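Local coordinates for tetrapyrrole methylase family protein (PDB 3HH1) that probably catalyses, as a whole enzyme of which this chain is the N-terminal domain, the S-adenosylmethionine-dependent 2'-O-methylation of a cytidine ribose in 16S rRNA, at residues Y9-P14 with N27-A32; A36-R41 with S94-T99; G54-S59 with V69-E74. All coordinates share one frame; numbering follows the deposited sequence.

Interaction 1 of 3, residues Y9-P14 with N27-A32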
loop_
_atom_site.group_PDB
_atom_site.type_symbol
_atom_site.label_atom_id
_atom_site.label_comp_id
_atom_site.label_asym_id
_atom_site.label_seq_id
_atom_site.Cartn_x
_atom_site.Cartn_y
_atom_site.Cartn_z
ATOM N N TYR A 9 -5.928 9.372 6.907
ATOM C CA TYR A 9 -6.697 8.905 5.746
ATOM C C TYR A 9 -5.783 8.661 4.572
ATOM O O TYR A 9 -5.010 9.530 4.224
ATOM C CB TYR A 9 -7.736 9.946 5.321
ATOM C CG TYR A 9 -8.852 10.096 6.316
ATOM C CD1 TYR A 9 -9.811 9.118 6.452
ATOM C CD2 TYR A 9 -8.912 11.200 7.164
ATOM C CE1 TYR A 9 -10.809 9.223 7.364
ATOM C CE2 TYR A 9 -9.892 11.308 8.093
ATOM C CZ TYR A 9 -10.866 10.330 8.189
ATOM O OH TYR A 9 -11.877 10.439 9.131
ATOM N N VAL A 10 -5.807 7.466 4.012
ATOM C CA VAL A 10 -5.001 7.141 2.853
ATOM C C VAL A 10 -5.914 7.261 1.616
ATOM O O VAL A 10 -6.879 6.487 1.444
ATOM C CB VAL A 10 -4.370 5.744 2.966
ATOM C CG1 VAL A 10 -3.488 5.512 1.777
ATOM C CG2 VAL A 10 -3.551 5.634 4.298
ATOM N N VAL A 11 -5.575 8.217 0.752
ATOM C CA VAL A 11 -6.384 8.597 -0.377
ATOM C C VAL A 11 -5.640 8.257 -1.661
ATOM O O VAL A 11 -4.546 8.795 -1.918
ATOM C CB VAL A 11 -6.715 10.105 -0.319
ATOM C CG1 VAL A 11 -7.679 10.455 -1.443
ATOM C CG2 VAL A 11 -7.307 10.486 1.069
ATOM N N ALA A 12 -6.199 7.344 -2.462
ATOM C CA ALA A 12 -5.589 6.952 -3.723
ATOM C C ALA A 12 -5.995 7.948 -4.800
ATOM O O ALA A 12 -7.160 8.288 -4.881
ATOM C CB ALA A 12 -6.036 5.538 -4.136
ATOM N N THR A 13 -5.048 8.435 -5.602
ATOM C CA THR A 13 -5.368 9.456 -6.594
ATOM C C THR A 13 -4.887 9.010 -7.961
ATOM O O THR A 13 -3.785 8.528 -8.081
ATOM C CB THR A 13 -4.784 10.869 -6.231
ATOM O OG1 THR A 13 -3.364 10.812 -6.095
ATOM C CG2 THR A 13 -5.365 11.392 -4.876
ATOM N N PRO A 14 -5.734 9.148 -8.992
ATOM C CA PRO A 14 -5.349 8.747 -10.372
ATOM C C PRO A 14 -4.465 9.808 -10.997
ATOM O O PRO A 14 -4.462 10.957 -10.532
ATOM C CB PRO A 14 -6.685 8.708 -11.097
ATOM C CG PRO A 14 -7.479 9.804 -10.427
ATOM C CD PRO A 14 -7.079 9.741 -8.947
ATOM N N ASN A 27 -13.237 15.813 -0.653
ATOM C CA ASN A 27 -13.615 16.555 0.555
ATOM C C ASN A 27 -12.625 16.237 1.670
ATOM O O ASN A 27 -12.284 17.107 2.466
ATOM C CB ASN A 27 -15.008 16.201 0.967
ATOM C CG ASN A 27 -15.629 17.210 1.890
ATOM O OD1 ASN A 27 -15.972 16.890 3.005
ATOM N ND2 ASN A 27 -15.782 18.422 1.420
ATOM N N THR A 28 -12.185 14.987 1.706
ATOM C CA THR A 28 -11.175 14.558 2.667
ATOM C C THR A 28 -9.902 15.346 2.510
ATOM O O THR A 28 -9.376 15.869 3.513
ATOM C CB THR A 28 -10.899 13.056 2.606
ATOM O OG1 THR A 28 -12.134 12.366 2.894
ATOM C CG2 THR A 28 -9.783 12.661 3.655
ATOM N N LEU A 29 -9.423 15.477 1.280
ATOM C CA LEU A 29 -8.234 16.254 0.997
ATOM C C LEU A 29 -8.471 17.734 1.290
ATOM O O LEU A 29 -7.601 18.407 1.849
ATOM C CB LEU A 29 -7.841 16.118 -0.459
ATOM C CG LEU A 29 -7.471 14.692 -0.887
ATOM C CD1 LEU A 29 -7.211 14.702 -2.392
ATOM C CD2 LEU A 29 -6.309 14.071 -0.144
ATOM N N ARG A 30 -9.657 18.224 0.921
ATOM C CA ARG A 30 -9.944 19.648 1.075
ATOM C C ARG A 30 -9.842 20.105 2.540
ATOM O O ARG A 30 -9.343 21.224 2.825
ATOM C CB ARG A 30 -11.321 19.944 0.473
ATOM C CG ARG A 30 -11.630 21.372 0.372
ATOM C CD ARG A 30 -13.016 21.646 -0.211
ATOM N NE ARG A 30 -13.294 21.042 -1.504
ATOM C CZ ARG A 30 -12.856 21.487 -2.682
ATOM N NH1 ARG A 30 -13.217 20.851 -3.780
ATOM N NH2 ARG A 30 -12.074 22.552 -2.789
ATOM N N ASN A 31 -10.349 19.272 3.452
ATOM C CA ASN A 31 -10.454 19.636 4.860
ATOM C C ASN A 31 -9.443 19.029 5.801
ATOM O O ASN A 31 -9.572 19.158 7.004
ATOM C CB ASN A 31 -11.885 19.317 5.337
ATOM C CG ASN A 31 -12.945 20.115 4.520
ATOM O OD1 ASN A 31 -12.684 21.262 4.075
ATOM N ND2 ASN A 31 -14.122 19.521 4.330
ATOM N N ALA A 32 -8.433 18.347 5.253
ATOM C CA ALA A 32 -7.419 17.696 6.072
ATOM C C ALA A 32 -6.584 18.696 6.797
ATOM O O ALA A 32 -6.342 19.775 6.289
ATOM C CB ALA A 32 -6.494 16.816 5.160
#
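T28 sets its methyl against the root of the Y9 side chain, and the two side chains meet at about a right angle. T28 CG2 lies 3.8 Å from Y9 CB and 3.9 Å from Y9 CD2, so it straddles the join between the CB and the ring and approaches the ring obliquely. With Y9 CG anti to its own carbonyl carbon (chi1 -69°), the ring sits beside the backbone N and meets the threonine methyl at its near end, through CG and CD2. The threonine has its two branches sorted by polarity: CG2, anti to the backbone N, goes to the strand, while OG1 stays beside the backbone and is hydrogen-bonded to R24 O one helical turn earlier. The same methyl also reaches V11 CG2, at 4.2 Å, as these two side chains run past each other in opposite directions.

Helix 23-31 here crosses the face of the parallel sheet as the connection of a beta-alpha-beta crossover that starts from strand 8-13 and ends in strand 34-37, with strand 82-87 lying between the two. The short axes pass 9.9 Å apart at 122°. L29 makes the deeper half of the contact. Its CD2 nestles into the isopropyl group of V11, 3.9 Å from V11 CG2 and 4.1 Å from V11 CG1, so both valine methyls bear on one leucine methyl. A chi2 of 176° takes CD1 anti to CA and leaves CD2 as the branch turned to V11. L29 also rests on A83 and V85 of strand 82-87 and on L46 of helix 40-49, which shares this face of the sheet. V10, between the two contacting strand residues, points away from the helix and packs against I93 of the second subunit.

Interaction 2 of 3, residues A36-R41 with S94-T99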
loop_
_atom_site.group_PDB
_atom_site.type_symbol
_atom_site.label_atom_id
_atom_site.label_comp_id
_atom_site.label_asym_id
_atom_site.label_seq_id
_atom_site.Cartn_x
_atom_site.Cartn_y
_atom_site.Cartn_z
ATOM N N ALA A 36 0.069 14.632 3.324
ATOM C CA ALA A 36 1.423 14.037 3.273
ATOM C C ALA A 36 1.568 13.390 1.930
ATOM O O ALA A 36 0.627 12.735 1.430
ATOM C CB ALA A 36 1.586 13.001 4.370
ATOM N N CYS A 37 2.722 13.568 1.300
ATOM C CA CYS A 37 2.856 13.054 -0.031
ATOM C C CYS A 37 4.303 12.826 -0.322
ATOM O O CYS A 37 5.169 13.468 0.263
ATOM C CB CYS A 37 2.260 14.026 -1.056
ATOM S SG CYS A 37 2.976 15.690 -0.950
ATOM N N GLU A 38 4.569 11.883 -1.207
ATOM C CA GLU A 38 5.945 11.613 -1.585
ATOM C C GLU A 38 6.308 12.406 -2.840
ATOM O O GLU A 38 7.468 12.729 -3.067
ATOM C CB GLU A 38 6.148 10.094 -1.731
ATOM C CG GLU A 38 7.578 9.659 -1.735
ATOM C CD GLU A 38 8.020 9.199 -3.084
ATOM O OE1 GLU A 38 7.130 8.975 -3.948
ATOM O OE2 GLU A 38 9.248 9.055 -3.278
ATOM N N ASP A 39 5.313 12.746 -3.636
ATOM C CA ASP A 39 5.522 13.435 -4.911
ATOM C C ASP A 39 4.830 14.792 -4.776
ATOM O O ASP A 39 3.657 14.935 -5.120
ATOM C CB ASP A 39 4.938 12.554 -6.039
ATOM C CG ASP A 39 5.232 13.087 -7.449
ATOM O OD1 ASP A 39 5.559 14.290 -7.623
ATOM O OD2 ASP A 39 5.129 12.262 -8.398
ATOM N N THR A 40 5.542 15.785 -4.250
ATOM C CA THR A 40 4.929 17.075 -3.976
ATOM C C THR A 40 4.436 17.780 -5.235
ATOM O O THR A 40 3.412 18.454 -5.225
ATOM C CB THR A 40 5.887 18.036 -3.270
ATOM O OG1 THR A 40 6.619 17.334 -2.252
ATOM C CG2 THR A 40 5.105 19.151 -2.657
ATOM N N ARG A 41 5.189 17.651 -6.317
ATOM C CA ARG A 41 4.814 18.303 -7.563
ATOM C C ARG A 41 3.479 17.778 -8.099
ATOM O O ARG A 41 2.593 18.545 -8.439
ATOM C CB ARG A 41 5.933 18.144 -8.609
ATOM C CG ARG A 41 6.137 19.372 -9.447
ATOM C CD ARG A 41 7.303 19.211 -10.448
ATOM N NE ARG A 41 8.623 19.304 -9.805
ATOM C CZ ARG A 41 9.795 19.074 -10.415
ATOM N NH1 ARG A 41 9.860 18.708 -11.694
ATOM N NH2 ARG A 41 10.918 19.191 -9.722
ATOM N N SER A 94 3.461 -0.376 -1.336
ATOM C CA SER A 94 4.693 -0.188 -2.095
ATOM C C SER A 94 5.130 1.275 -2.151
ATOM O O SER A 94 6.310 1.540 -2.352
ATOM C CB SER A 94 4.518 -0.724 -3.513
ATOM O OG SER A 94 4.070 -2.055 -3.458
ATOM N N ASP A 95 4.199 2.210 -1.951
ATOM C CA ASP A 95 4.486 3.696 -2.052
ATOM C C ASP A 95 5.489 4.000 -0.920
ATOM O O ASP A 95 5.275 3.536 0.201
ATOM C CB ASP A 95 3.157 4.482 -1.934
ATOM C CG ASP A 95 3.283 6.020 -2.191
ATOM O OD1 ASP A 95 3.878 6.766 -1.367
ATOM O OD2 ASP A 95 2.725 6.503 -3.214
ATOM N N PRO A 96 6.622 4.720 -1.202
ATOM C CA PRO A 96 7.617 4.923 -0.104
ATOM C C PRO A 96 6.962 5.636 1.095
ATOM O O PRO A 96 7.349 5.402 2.246
ATOM C CB PRO A 96 8.727 5.803 -0.741
ATOM C CG PRO A 96 8.513 5.671 -2.247
ATOM C CD PRO A 96 7.014 5.421 -2.442
ATOM N N GLY A 97 5.926 6.427 0.818
ATOM C CA GLY A 97 5.196 7.177 1.850
ATOM C C GLY A 97 4.400 6.299 2.810
ATOM O O GLY A 97 3.968 6.746 3.896
ATOM N N TYR A 98 4.226 5.021 2.470
ATOM C CA TYR A 98 3.534 4.114 3.379
ATOM C C TYR A 98 4.231 4.009 4.746
ATOM O O TYR A 98 3.609 3.644 5.728
ATOM C CB TYR A 98 3.356 2.712 2.766
ATOM C CG TYR A 98 2.272 1.964 3.483
ATOM C CD1 TYR A 98 0.957 2.085 3.085
ATOM C CD2 TYR A 98 2.562 1.183 4.610
ATOM C CE1 TYR A 98 -0.036 1.430 3.771
ATOM C CE2 TYR A 98 1.565 0.528 5.292
ATOM C CZ TYR A 98 0.274 0.652 4.850
ATOM O OH TYR A 98 -0.744 0.003 5.518
ATOM N N THR A 99 5.511 4.347 4.823
ATOM C CA THR A 99 6.197 4.367 6.108
ATOM C C THR A 99 5.446 5.209 7.124
ATOM O O THR A 99 5.435 4.897 8.312
ATOM C CB THR A 99 7.571 4.874 5.990
ATOM O OG1 THR A 99 8.207 4.201 4.879
ATOM C CG2 THR A 99 8.342 4.541 7.302
HETATM O O HOH W 1 2.981 9.287 -0.977
#
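One face of the E38 carboxylate is laid over the rim of the P96 ring: P96 CG stands almost directly above the carboxylate carbon, with E38 OE2 at 3.6 Å, and P96 CD comes 3.9 Å from E38 OE1. The two side chains cross at about a right angle. The flat group of D95 is used at OD1, whose anti lone pair takes G97 N at 3.0 Å. This is an Asx turn combined with a type I turn from D95 to Y98, and it leads into helix 98-106, here brought against the loop that leaves the C-terminal end of strand 34-37 in the alpha/beta fold. E38 CG is anti to the backbone N (chi1 -164°) and the chain then bends at chi2, which turns the carboxylate over the proline. At G97 a CB would run into D95 OD1, so the glycine leaves room for the capping bond. E38 OE1 and D95 OD1 remain 4.7 Å apart, and their like charges would probably disfavour a closer approach. Both segments are also bridged by one water, which donates to D95 OD1 at 2.7 Å and accepts a weak bond from E38 N at 3.1 Å.

Interaction 3 of 3, residues G54-S59 with V69-E74. With SO4 (sulfate ion), chain E.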
loop_
_atom_site.group_PDB
_atom_site.type_symbol
_atom_site.label_atom_id
_atom_site.label_comp_id
_atom_site.label_asym_id
_atom_site.label_seq_id
_atom_site.Cartn_x
_atom_site.Cartn_y
_atom_site.Cartn_z
ATOM N N GLY A 54 -3.932 26.719 0.153
ATOM C CA GLY A 54 -3.332 27.042 1.436
ATOM C C GLY A 54 -3.069 25.846 2.337
ATOM O O GLY A 54 -2.775 26.016 3.512
ATOM N N LYS A 55 -3.157 24.637 1.801
ATOM C CA LYS A 55 -2.992 23.437 2.578
ATOM C C LYS A 55 -1.549 23.214 3.070
ATOM O O LYS A 55 -0.586 23.357 2.311
ATOM C CB LYS A 55 -3.416 22.278 1.708
ATOM C CG LYS A 55 -3.578 20.946 2.369
ATOM C CD LYS A 55 -4.621 20.893 3.506
ATOM C CE LYS A 55 -6.017 21.104 3.040
ATOM N NZ LYS A 55 -6.915 21.414 4.172
ATOM N N ARG A 56 -1.395 22.808 4.314
ATOM C CA ARG A 56 -0.051 22.408 4.808
ATOM C C ARG A 56 0.326 21.069 4.167
ATOM O O ARG A 56 -0.400 20.091 4.281
ATOM C CB ARG A 56 -0.030 22.275 6.308
ATOM C CG ARG A 56 1.291 21.889 6.869
ATOM C CD ARG A 56 1.228 21.574 8.343
ATOM N NE ARG A 56 2.531 21.101 8.781
ATOM C CZ ARG A 56 2.798 20.686 10.007
ATOM N NH1 ARG A 56 1.861 20.687 10.935
ATOM N NH2 ARG A 56 4.003 20.250 10.298
ATOM N N LEU A 57 1.493 21.036 3.538
ATOM C CA LEU A 57 1.984 19.810 2.907
ATOM C C LEU A 57 3.130 19.255 3.717
ATOM O O LEU A 57 4.014 20.012 4.147
ATOM C CB LEU A 57 2.476 20.080 1.492
ATOM C CG LEU A 57 1.462 20.572 0.474
ATOM C CD1 LEU A 57 2.156 20.593 -0.890
ATOM C CD2 LEU A 57 0.173 19.716 0.477
ATOM N N VAL A 58 3.149 17.942 3.909
ATOM C CA VAL A 58 4.313 17.264 4.521
ATOM C C VAL A 58 4.954 16.406 3.432
ATOM O O VAL A 58 4.336 15.496 2.927
ATOM C CB VAL A 58 3.894 16.385 5.701
ATOM C CG1 VAL A 58 5.132 15.584 6.258
ATOM C CG2 VAL A 58 3.237 17.252 6.803
ATOM N N SER A 59 6.156 16.735 3.009
ATOM C CA SER A 59 6.732 16.064 1.886
ATOM C C SER A 59 7.732 15.016 2.390
ATOM O O SER A 59 8.641 15.317 3.149
ATOM C CB SER A 59 7.367 17.069 0.942
ATOM O OG SER A 59 8.546 17.550 1.508
ATOM N N VAL A 69 7.681 11.738 9.093
ATOM C CA VAL A 69 6.959 10.847 10.002
ATOM C C VAL A 69 6.649 11.559 11.330
ATOM O O VAL A 69 5.536 11.505 11.841
ATOM C CB VAL A 69 7.732 9.535 10.282
ATOM C CG1 VAL A 69 6.929 8.703 11.183
ATOM C CG2 VAL A 69 8.010 8.749 9.019
ATOM N N ARG A 70 7.636 12.245 11.883
ATOM C CA ARG A 70 7.435 12.968 13.126
ATOM C C ARG A 70 6.327 13.992 12.996
ATOM O O ARG A 70 5.466 14.090 13.869
ATOM C CB ARG A 70 8.704 13.646 13.579
ATOM C CG ARG A 70 8.575 14.306 14.899
ATOM C CD ARG A 70 9.927 14.641 15.483
ATOM N NE ARG A 70 10.691 15.515 14.593
ATOM C CZ ARG A 70 11.771 15.167 13.892
ATOM N NH1 ARG A 70 12.306 13.939 13.966
ATOM N NH2 ARG A 70 12.347 16.082 13.118
ATOM N N GLN A 71 6.342 14.758 11.920
ATOM C CA GLN A 71 5.321 15.777 11.704
ATOM C C GLN A 71 3.914 15.186 11.639
ATOM O O GLN A 71 2.972 15.757 12.220
ATOM C CB GLN A 71 5.573 16.551 10.419
ATOM C CG GLN A 71 6.760 17.483 10.505
ATOM C CD GLN A 71 6.947 18.178 9.200
ATOM O OE1 GLN A 71 6.732 19.360 9.098
ATOM N NE2 GLN A 71 7.236 17.432 8.174
ATOM N N VAL A 72 3.781 14.062 10.943
ATOM C CA VAL A 72 2.477 13.413 10.785
ATOM C C VAL A 72 2.010 12.850 12.118
ATOM O O VAL A 72 0.853 13.074 12.509
ATOM C CB VAL A 72 2.523 12.308 9.707
ATOM C CG1 VAL A 72 1.288 11.351 9.773
ATOM C CG2 VAL A 72 2.725 12.931 8.314
ATOM N N ILE A 73 2.894 12.155 12.831
ATOM C CA ILE A 73 2.516 11.581 14.123
ATOM C C ILE A 73 2.147 12.662 15.117
ATOM O O ILE A 73 1.160 12.517 15.839
ATOM C CB ILE A 73 3.615 10.648 14.729
ATOM C CG1 ILE A 73 3.873 9.415 13.838
ATOM C CG2 ILE A 73 3.281 10.230 16.196
ATOM C CD1 ILE A 73 2.762 8.430 13.736
ATOM N N GLU A 74 2.897 13.765 15.143
ATOM C CA GLU A 74 2.576 14.855 16.041
ATOM C C GLU A 74 1.223 15.429 15.718
ATOM O O GLU A 74 0.427 15.697 16.635
ATOM C CB GLU A 74 3.673 15.915 16.042
ATOM C CG GLU A 74 4.909 15.385 16.748
ATOM C CD GLU A 74 6.081 16.347 16.787
ATOM O OE1 GLU A 74 5.978 17.461 16.239
ATOM O OE2 GLU A 74 7.131 15.967 17.359
HETATM S S SO4 E . 12.056 19.740 12.685
HETATM O O1 SO4 E . 11.209 18.585 13.013
HETATM O O2 SO4 E . 12.930 20.030 13.824
HETATM O O3 SO4 E . 12.884 19.455 11.515
HETATM O O4 SO4 E . 11.244 20.919 12.379
HETATM O O HOH W 2 3.296 18.486 13.094
HETATM O O HOH W 3 4.700 20.802 7.017
HETATM O O HOH W 4 7.836 18.523 5.419
#
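Q71 runs alongside V58 in the opposite direction, its amide NE2 lying 3.4 Å from V58 CG1. Its chain is extended beyond CG (chi2 179°), which takes the amide out past the valine to R56. There R56 NH2 donates to Q71 OE1 at 3.1 Å; the oxygen lies at the guanidinium edge and near its plane, but the donor stands well above the carbonyl plane, in a bond bent to 143°. A water reinforces the link, accepting from R56 NE at 2.8 Å while donating to Q71 OE1 and L57 O. With an alanine in place of Q71 the amide is gone, and R56 NH2 would probably lose its side-chain acceptor and V58 CG1 its neighbour on that side. Helix 65-77 thus packs on strand 57-59, the outermost strand at this end of the parallel sheet, and leads back across strand 34-37 to strand 82-87 as a beta-alpha-beta crossover. V58 CG1 also meets V72 CG2 at 4.1 Å, and V72 continues onto A36 and M100. On the helix's outer side, R70 NH2 grips a sulfate oxygen, O1, at 2.8 Å in a nearly straight bond; R67 binds the same ion.

Overall arrangement
All three contacts reach one parallel sheet, their centres 12 to 14 Å apart. Interaction 1 covers one face, while interaction 3 lies on the other. K55 ties these two together: its NZ hydrogen-bonds to two backbone oxygens of segment 27-32, A32 O at 2.7 Å and R30 O at 2.8 Å. Interaction 3 is nested in the loop closed by interaction 2, and the neighbouring strands 57-59 and 34-37 join them through C37 N and V58 O, 3.0 Å apart. Interactions 1 and 2 both touch the second subunit, and at interaction 2 the Y98 rings of the two chains meet across the interface. The sulfate at R70 probably comes from the crystallisation liquor.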